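Local coordinates for protein LAE5 (Uncultured bacterium, PDB 5JD3) that probably hydrolyses carboxylic ester bonds as an esterase of the GDSL-like lipase/acylhydrolase family, at residues 58-71 and 222-236. Numbering follows the deposited sequence.
Sequences GYVALLNAHLFARF and HQVIANAFLAATGCL
H66 reaches from helix 59-70 to the far end of helix 222-232; CG anti to the backbone N (chi1 178°) carries the ring out to where its face meets L230 and its rim C235 O. CB only grazes L230 CD1, but beyond it the imidazole lies flat on that methyl, 3.3 Å from the ring centroid in a CH-pi contact; R70 CD covers the opposite face. CE1 comes 3.2 Å from L236 O in the ring plane. At the tip, NE2 donates to C235 O over 3.0 Å, somewhat bent (142° at the hydrogen). Histidine suits the place, pairing a flat face with an N-H at its rim. A leucine here would probably leave C235 O without this donor, and the Schellman motif around G234 less firmly tied to helix 59-70. Nearer the crossing, small A226 lets the axes approach to 8.4 Å at -53°. L63's branched end serves two partners, CD2 meeting A226 and CD1 lying over the F229 ring; Y59 offers a ring face to I225 CG2 and a hydroxyl hydrogen-bonded to T38 OG1. Beneath runs the parallel sheet: Y59 and L63 touch I32 of strand 29-34, L67 rests on L78 of strand 77-82, and I225 also touches helix 194-201.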
ATOM      1  N   GLY A  58      -3.921  -7.673  -8.440  1.00 29.88           N
ATOM      2  CA  GLY A  58      -3.040  -7.684  -7.286  1.00 32.11           C
ATOM      3  C   GLY A  58      -3.788  -7.819  -5.974  1.00 31.24           C
ATOM      4  O   GLY A  58      -4.889  -8.366  -5.935  1.00 30.62           O
ATOM      5  N   TYR A  59      -3.194  -7.308  -4.898  1.00 27.42           N
ATOM      6  CA  TYR A  59      -3.754  -7.486  -3.562  1.00 28.33           C
ATOM      7  C   TYR A  59      -5.055  -6.711  -3.377  1.00 27.26           C
ATOM      8  O   TYR A  59      -5.929  -7.134  -2.620  1.00 25.67           O
ATOM      9  CB  TYR A  59      -2.733  -7.080  -2.490  1.00 26.82           C
ATOM     10  CG  TYR A  59      -2.562  -5.588  -2.283  1.00 26.05           C
ATOM     11  CD1 TYR A  59      -3.300  -4.910  -1.317  1.00 27.54           C
ATOM     12  CD2 TYR A  59      -1.646  -4.862  -3.032  1.00 24.56           C
ATOM     13  CE1 TYR A  59      -3.143  -3.551  -1.117  1.00 28.86           C
ATOM     14  CE2 TYR A  59      -1.480  -3.500  -2.837  1.00 23.33           C
ATOM     15  CZ  TYR A  59      -2.231  -2.852  -1.880  1.00 27.63           C
ATOM     16  OH  TYR A  59      -2.070  -1.498  -1.683  1.00 24.75           O
ATOM     17  N   VAL A  60      -5.183  -5.580  -4.065  1.00 26.25           N
ATOM     18  CA  VAL A  60      -6.405  -4.786  -4.001  1.00 25.10           C
ATOM     19  C   VAL A  60      -7.585  -5.593  -4.534  1.00 24.06           C
ATOM     20  O   VAL A  60      -8.662  -5.607  -3.936  1.00 20.79           O
ATOM     21  CB  VAL A  60      -6.271  -3.471  -4.795  1.00 24.82           C
ATOM     22  CG1 VAL A  60      -7.628  -2.797  -4.956  1.00 27.02           C
ATOM     23  CG2 VAL A  60      -5.283  -2.537  -4.112  1.00 24.53           C
ATOM     24  N   ALA A  61      -7.370  -6.277  -5.654  1.00 21.29           N
ATOM     25  CA  ALA A  61      -8.388  -7.150  -6.225  1.00 21.97           C
ATOM     26  C   ALA A  61      -8.650  -8.340  -5.309  1.00 24.34           C
ATOM     27  O   ALA A  61      -9.769  -8.848  -5.237  1.00 25.88           O
ATOM     28  CB  ALA A  61      -7.969  -7.623  -7.606  1.00 21.79           C
ATOM     29  N   LEU A  62      -7.608  -8.780  -4.611  1.00 26.39           N
ATOM     30  CA  LEU A  62      -7.730  -9.878  -3.660  1.00 25.63           C
ATOM     31  C   LEU A  62      -8.557  -9.460  -2.452  1.00 28.68           C
ATOM     32  O   LEU A  62      -9.397 -10.222  -1.972  1.00 29.32           O
ATOM     33  CB  LEU A  62      -6.349 -10.360  -3.216  1.00 21.90           C
ATOM     34  CG  LEU A  62      -5.556 -11.112  -4.285  1.00 20.12           C
ATOM     35  CD1 LEU A  62      -4.205 -11.544  -3.753  1.00 21.49           C
ATOM     36  CD2 LEU A  62      -6.347 -12.311  -4.774  1.00 21.08           C
ATOM     37  N   LEU A  63      -8.313  -8.245  -1.967  1.00 26.71           N
ATOM     38  CA  LEU A  63      -9.085  -7.688  -0.862  1.00 25.65           C
ATOM     39  C   LEU A  63     -10.556  -7.581  -1.234  1.00 26.90           C
ATOM     40  O   LEU A  63     -11.432  -7.962  -0.460  1.00 25.79           O
ATOM     41  CB  LEU A  63      -8.546  -6.312  -0.463  1.00 21.31           C
ATOM     42  CG  LEU A  63      -7.189  -6.264   0.240  1.00 19.31           C
ATOM     43  CD1 LEU A  63      -6.763  -4.824   0.473  1.00 18.64           C
ATOM     44  CD2 LEU A  63      -7.248  -7.021   1.552  1.00 22.14           C
ATOM     45  N   ASN A  64     -10.816  -7.063  -2.431  1.00 26.21           N
ATOM     46  CA  ASN A  64     -12.179  -6.882  -2.913  1.00 24.74           C
ATOM     47  C   ASN A  64     -12.925  -8.209  -3.020  1.00 26.04           C
ATOM     48  O   ASN A  64     -14.089  -8.310  -2.635  1.00 30.26           O
ATOM     49  CB  ASN A  64     -12.169  -6.171  -4.267  1.00 24.49           C
ATOM     50  CG  ASN A  64     -13.554  -5.754  -4.717  1.00 26.50           C
ATOM     51  OD1 ASN A  64     -14.103  -4.762  -4.235  1.00 30.88           O
ATOM     52  ND2 ASN A  64     -14.125  -6.505  -5.651  1.00 23.82           N
ATOM     53  N   ALA A  65     -12.244  -9.227  -3.538  1.00 23.32           N
ATOM     54  CA  ALA A  65     -12.833 -10.554  -3.673  1.00 24.11           C
ATOM     55  C   ALA A  65     -13.083 -11.184  -2.307  1.00 28.06           C
ATOM     56  O   ALA A  65     -14.146 -11.754  -2.060  1.00 31.28           O
ATOM     57  CB  ALA A  65     -11.933 -11.449  -4.511  1.00 18.78           C
ATOM     58  N   HIS A  66     -12.093 -11.073  -1.426  1.00 28.73           N
ATOM     59  CA  HIS A  66     -12.167 -11.627  -0.078  1.00 28.14           C
ATOM     60  C   HIS A  66     -13.328 -11.037   0.715  1.00 29.41           C
ATOM     61  O   HIS A  66     -14.102 -11.764   1.338  1.00 32.78           O
ATOM     62  CB  HIS A  66     -10.846 -11.383   0.658  1.00 26.89           C
ATOM     63  CG  HIS A  66     -10.834 -11.866   2.076  1.00 30.04           C
ATOM     64  ND1 HIS A  66     -10.133 -12.984   2.475  1.00 32.28           N
ATOM     65  CD2 HIS A  66     -11.417 -11.370   3.194  1.00 29.52           C
ATOM     66  CE1 HIS A  66     -10.291 -13.161   3.773  1.00 31.94           C
ATOM     67  NE2 HIS A  66     -11.069 -12.197   4.234  1.00 29.98           N
ATOM     68  N   LEU A  67     -13.440  -9.713   0.690  1.00 27.66           N
ATOM     69  CA  LEU A  67     -14.462  -9.013   1.459  1.00 26.80           C
ATOM     70  C   LEU A  67     -15.867  -9.302   0.939  1.00 27.21           C
ATOM     71  O   LEU A  67     -16.812  -9.406   1.718  1.00 31.36           O
ATOM     72  CB  LEU A  67     -14.191  -7.508   1.451  1.00 25.90           C
ATOM     73  CG  LEU A  67     -12.932  -7.084   2.213  1.00 26.38           C
ATOM     74  CD1 LEU A  67     -12.535  -5.655   1.871  1.00 24.64           C
ATOM     75  CD2 LEU A  67     -13.135  -7.245   3.714  1.00 25.64           C
ATOM     76  N   PHE A  68     -16.003  -9.433  -0.377  1.00 23.26           N
ATOM     77  CA  PHE A  68     -17.294  -9.759  -0.973  1.00 24.84           C
ATOM     78  C   PHE A  68     -17.717 -11.189  -0.660  1.00 28.37           C
ATOM     79  O   PHE A  68     -18.868 -11.439  -0.310  1.00 32.32           O
ATOM     80  CB  PHE A  68     -17.261  -9.555  -2.490  1.00 28.06           C
ATOM     81  CG  PHE A  68     -17.729  -8.198  -2.931  1.00 29.77           C
ATOM     82  CD1 PHE A  68     -19.023  -7.780  -2.671  1.00 28.83           C
ATOM     83  CD2 PHE A  68     -16.881  -7.347  -3.621  1.00 25.09           C
ATOM     84  CE1 PHE A  68     -19.460  -6.533  -3.079  1.00 28.48           C
ATOM     85  CE2 PHE A  68     -17.312  -6.101  -4.033  1.00 22.19           C
ATOM     86  CZ  PHE A  68     -18.603  -5.693  -3.762  1.00 24.94           C
ATOM     87  N   ALA A  69     -16.782 -12.125  -0.787  1.00 27.35           N
ATOM     88  CA  ALA A  69     -17.091 -13.542  -0.629  1.00 26.81           C
ATOM     89  C   ALA A  69     -17.376 -13.923   0.821  1.00 24.55           C
ATOM     90  O   ALA A  69     -18.266 -14.730   1.091  1.00 29.90           O
ATOM     91  CB  ALA A  69     -15.953 -14.388  -1.175  1.00 29.13           C
ATOM     92  N   ARG A  70     -16.622 -13.345   1.751  1.00 24.69           N
ATOM     93  CA  ARG A  70     -16.747 -13.702   3.162  1.00 28.64           C
ATOM     94  C   ARG A  70     -17.669 -12.760   3.928  1.00 28.75           C
ATOM     95  O   ARG A  70     -18.273 -13.152   4.926  1.00 30.63           O
ATOM     96  CB  ARG A  70     -15.374 -13.723   3.832  1.00 29.86           C
ATOM     97  CG  ARG A  70     -14.445 -14.813   3.331  1.00 28.69           C
ATOM     98  CD  ARG A  70     -13.154 -14.782   4.119  1.00 33.44           C
ATOM     99  NE  ARG A  70     -12.151 -15.713   3.610  1.00 34.76           N
ATOM    100  CZ  ARG A  70     -11.611 -16.690   4.329  1.00 38.02           C
ATOM    101  NH1 ARG A  70     -11.978 -16.866   5.592  1.00 38.26           N
ATOM    102  NH2 ARG A  70     -10.701 -17.488   3.790  1.00 41.26           N
ATOM    103  N   PHE A  71     -17.768 -11.518   3.467  1.00 27.29           N
ATOM    104  CA  PHE A  71     -18.648 -10.547   4.109  1.00 27.16           C
ATOM    105  C   PHE A  71     -19.551  -9.826   3.107  1.00 30.34           C
ATOM    106  O   PHE A  71     -19.438  -8.611   2.943  1.00 34.41           O
ATOM    107  CB  PHE A  71     -17.825  -9.511   4.881  1.00 26.21           C
ATOM    108  CG  PHE A  71     -16.844 -10.109   5.853  1.00 30.75           C
ATOM    109  CD1 PHE A  71     -17.228 -10.406   7.150  1.00 36.65           C
ATOM    110  CD2 PHE A  71     -15.536 -10.360   5.471  1.00 29.50           C
ATOM    111  CE1 PHE A  71     -16.326 -10.952   8.047  1.00 35.46           C
ATOM    112  CE2 PHE A  71     -14.630 -10.907   6.363  1.00 31.33           C
ATOM    113  CZ  PHE A  71     -15.025 -11.201   7.652  1.00 32.34           C
ATOM    114  N   HIS A 222       0.931 -11.294  -3.510  1.00 26.40           N
ATOM    115  CA  HIS A 222      -0.130 -10.316  -3.305  1.00 22.37           C
ATOM    116  C   HIS A 222      -1.097 -10.785  -2.222  1.00 23.98           C
ATOM    117  O   HIS A 222      -1.696  -9.971  -1.519  1.00 20.89           O
ATOM    118  CB  HIS A 222      -0.882 -10.051  -4.610  1.00 23.61           C
ATOM    119  CG  HIS A 222      -0.170  -9.117  -5.539  1.00 28.00           C
ATOM    120  ND1 HIS A 222      -0.220  -7.746  -5.398  1.00 26.48           N
ATOM    121  CD2 HIS A 222       0.605  -9.354  -6.624  1.00 29.77           C
ATOM    122  CE1 HIS A 222       0.492  -7.180  -6.354  1.00 26.27           C
ATOM    123  NE2 HIS A 222       1.004  -8.134  -7.112  1.00 28.71           N
ATOM    124  N   GLN A 223      -1.244 -12.100  -2.092  1.00 23.69           N
ATOM    125  CA  GLN A 223      -2.102 -12.667  -1.058  1.00 26.62           C
ATOM    126  C   GLN A 223      -1.478 -12.440   0.316  1.00 28.51           C
ATOM    127  O   GLN A 223      -2.186 -12.258   1.306  1.00 29.01           O
ATOM    128  CB  GLN A 223      -2.336 -14.159  -1.303  1.00 27.31           C
ATOM    129  CG  GLN A 223      -3.427 -14.765  -0.432  1.00 25.91           C
ATOM    130  CD  GLN A 223      -4.815 -14.286  -0.811  1.00 30.37           C
ATOM    131  OE1 GLN A 223      -5.337 -14.637  -1.870  1.00 29.10           O
ATOM    132  NE2 GLN A 223      -5.420 -13.478   0.052  1.00 22.52           N
ATOM    133  N   VAL A 224      -0.150 -12.450   0.364  1.00 28.48           N
ATOM    134  CA  VAL A 224       0.578 -12.133   1.587  1.00 28.21           C
ATOM    135  C   VAL A 224       0.284 -10.697   2.004  1.00 27.65           C
ATOM    136  O   VAL A 224       0.011 -10.420   3.173  1.00 28.51           O
ATOM    137  CB  VAL A 224       2.100 -12.322   1.411  1.00 26.18           C
ATOM    138  CG1 VAL A 224       2.862 -11.678   2.562  1.00 20.23           C
ATOM    139  CG2 VAL A 224       2.442 -13.801   1.291  1.00 28.38           C
ATOM    140  N   ILE A 225       0.331  -9.791   1.033  1.00 25.18           N
ATOM    141  CA  ILE A 225       0.022  -8.387   1.271  1.00 28.17           C
ATOM    142  C   ILE A 225      -1.425  -8.215   1.723  1.00 29.76           C
ATOM    143  O   ILE A 225      -1.705  -7.503   2.688  1.00 28.04           O
ATOM    144  CB  ILE A 225       0.258  -7.535   0.009  1.00 23.80           C
ATOM    145  CG1 ILE A 225       1.722  -7.619  -0.424  1.00 24.58           C
ATOM    146  CG2 ILE A 225      -0.141  -6.090   0.254  1.00 20.12           C
ATOM    147  CD1 ILE A 225       2.026  -6.855  -1.694  1.00 19.89           C
ATOM    148  N   ALA A 226      -2.336  -8.879   1.020  1.00 24.71           N
ATOM    149  CA  ALA A 226      -3.760  -8.781   1.311  1.00 25.11           C
ATOM    150  C   ALA A 226      -4.095  -9.321   2.698  1.00 25.16           C
ATOM    151  O   ALA A 226      -4.894  -8.732   3.423  1.00 27.76           O
ATOM    152  CB  ALA A 226      -4.566  -9.517   0.251  1.00 21.42           C
ATOM    153  N   ASN A 227      -3.477 -10.439   3.064  1.00 25.29           N
ATOM    154  CA  ASN A 227      -3.748 -11.073   4.350  1.00 27.32           C
ATOM    155  C   ASN A 227      -3.215 -10.266   5.530  1.00 27.62           C
ATOM    156  O   ASN A 227      -3.771 -10.319   6.626  1.00 33.58           O
ATOM    157  CB  ASN A 227      -3.164 -12.485   4.379  1.00 28.41           C
ATOM    158  CG  ASN A 227      -3.975 -13.465   3.553  1.00 30.97           C
ATOM    159  OD1 ASN A 227      -4.945 -13.087   2.897  1.00 35.12           O
ATOM    160  ND2 ASN A 227      -3.578 -14.731   3.579  1.00 30.96           N
ATOM    161  N   ALA A 228      -2.137  -9.522   5.302  1.00 26.29           N
ATOM    162  CA  ALA A 228      -1.603  -8.634   6.326  1.00 28.21           C
ATOM    163  C   ALA A 228      -2.590  -7.503   6.593  1.00 27.61           C
ATOM    164  O   ALA A 228      -2.820  -7.118   7.740  1.00 26.23           O
ATOM    165  CB  ALA A 228      -0.253  -8.080   5.904  1.00 25.83           C
ATOM    166  N   PHE A 229      -3.173  -6.986   5.517  1.00 24.74           N
ATOM    167  CA  PHE A 229      -4.181  -5.934   5.590  1.00 28.03           C
ATOM    168  C   PHE A 229      -5.424  -6.417   6.330  1.00 31.81           C
ATOM    169  O   PHE A 229      -5.921  -5.746   7.235  1.00 30.26           O
ATOM    170  CB  PHE A 229      -4.547  -5.462   4.178  1.00 27.44           C
ATOM    171  CG  PHE A 229      -5.544  -4.335   4.143  1.00 27.39           C
ATOM    172  CD1 PHE A 229      -5.117  -3.021   4.049  1.00 28.84           C
ATOM    173  CD2 PHE A 229      -6.906  -4.590   4.176  1.00 25.39           C
ATOM    174  CE1 PHE A 229      -6.028  -1.982   4.006  1.00 30.24           C
ATOM    175  CE2 PHE A 229      -7.821  -3.556   4.137  1.00 27.93           C
ATOM    176  CZ  PHE A 229      -7.382  -2.251   4.051  1.00 29.47           C
ATOM    177  N   LEU A 230      -5.921  -7.584   5.929  1.00 29.50           N
ATOM    178  CA  LEU A 230      -7.130  -8.158   6.510  1.00 27.03           C
ATOM    179  C   LEU A 230      -6.968  -8.455   7.995  1.00 28.52           C
ATOM    180  O   LEU A 230      -7.872  -8.196   8.791  1.00 23.78           O
ATOM    181  CB  LEU A 230      -7.519  -9.435   5.765  1.00 24.55           C
ATOM    182  CG  LEU A 230      -7.961  -9.246   4.313  1.00 22.15           C
ATOM    183  CD1 LEU A 230      -7.973 -10.573   3.578  1.00 22.40           C
ATOM    184  CD2 LEU A 230      -9.329  -8.584   4.254  1.00 25.50           C
ATOM    185  N   ALA A 231      -5.813  -9.002   8.361  1.00 28.49           N
ATOM    186  CA  ALA A 231      -5.524  -9.331   9.752  1.00 28.77           C
ATOM    187  C   ALA A 231      -5.478  -8.074  10.614  1.00 30.66           C
ATOM    188  O   ALA A 231      -5.998  -8.057  11.730  1.00 31.03           O
ATOM    189  CB  ALA A 231      -4.213 -10.094   9.856  1.00 22.02           C
ATOM    190  N   ALA A 232      -4.856  -7.025  10.085  1.00 29.17           N
ATOM    191  CA  ALA A 232      -4.738  -5.759  10.801  1.00 27.55           C
ATOM    192  C   ALA A 232      -6.098  -5.091  10.972  1.00 28.63           C
ATOM    193  O   ALA A 232      -6.320  -4.352  11.931  1.00 30.58           O
ATOM    194  CB  ALA A 232      -3.779  -4.829  10.073  1.00 27.93           C
ATOM    195  N   THR A 233      -7.004  -5.353  10.037  1.00 28.71           N
ATOM    196  CA  THR A 233      -8.348  -4.790  10.092  1.00 30.08           C
ATOM    197  C   THR A 233      -9.344  -5.805  10.649  1.00 29.66           C
ATOM    198  O   THR A 233     -10.552  -5.575  10.638  1.00 29.78           O
ATOM    199  CB  THR A 233      -8.820  -4.316   8.705  1.00 30.31           C
ATOM    200  OG1 THR A 233      -8.824  -5.422   7.794  1.00 31.60           O
ATOM    201  CG2 THR A 233      -7.897  -3.231   8.172  1.00 28.09           C
ATOM    202  N   GLY A 234      -8.822  -6.932  11.125  1.00 30.36           N
ATOM    203  CA  GLY A 234      -9.621  -7.922  11.825  1.00 34.08           C
ATOM    204  C   GLY A 234     -10.703  -8.614  11.014  1.00 35.57           C
ATOM    205  O   GLY A 234     -11.786  -8.886  11.530  1.00 36.45           O
ATOM    206  N   CYS A 235     -10.414  -8.898   9.748  1.00 35.30           N
ATOM    207  CA  CYS A 235     -11.334  -9.655   8.902  1.00 36.95           C
ATOM    208  C   CYS A 235     -10.596 -10.677   8.041  1.00 34.85           C
ATOM    209  O   CYS A 235     -10.999 -10.960   6.912  1.00 35.91           O
ATOM    210  CB  CYS A 235     -12.152  -8.716   8.011  1.00 35.55           C
ATOM    211  SG  CYS A 235     -11.203  -7.426   7.177  1.00 37.63           S
ATOM    212  N   LEU A 236      -9.515 -11.228   8.583  1.00 35.22           N
ATOM    213  CA  LEU A 236      -8.751 -12.263   7.896  1.00 33.44           C
ATOM    214  C   LEU A 236      -9.554 -13.557   7.797  1.00 34.70           C
ATOM    215  O   LEU A 236      -9.651 -14.159   6.728  1.00 35.94           O
ATOM    216  CB  LEU A 236      -7.426 -12.521   8.614  1.00 29.91           C
ATOM    217  CG  LEU A 236      -6.581 -13.678   8.081  1.00 30.96           C
ATOM    218  CD1 LEU A 236      -6.125 -13.393   6.659  1.00 31.41           C
ATOM    219  CD2 LEU A 236      -5.388 -13.942   8.991  1.00 27.39           C
TER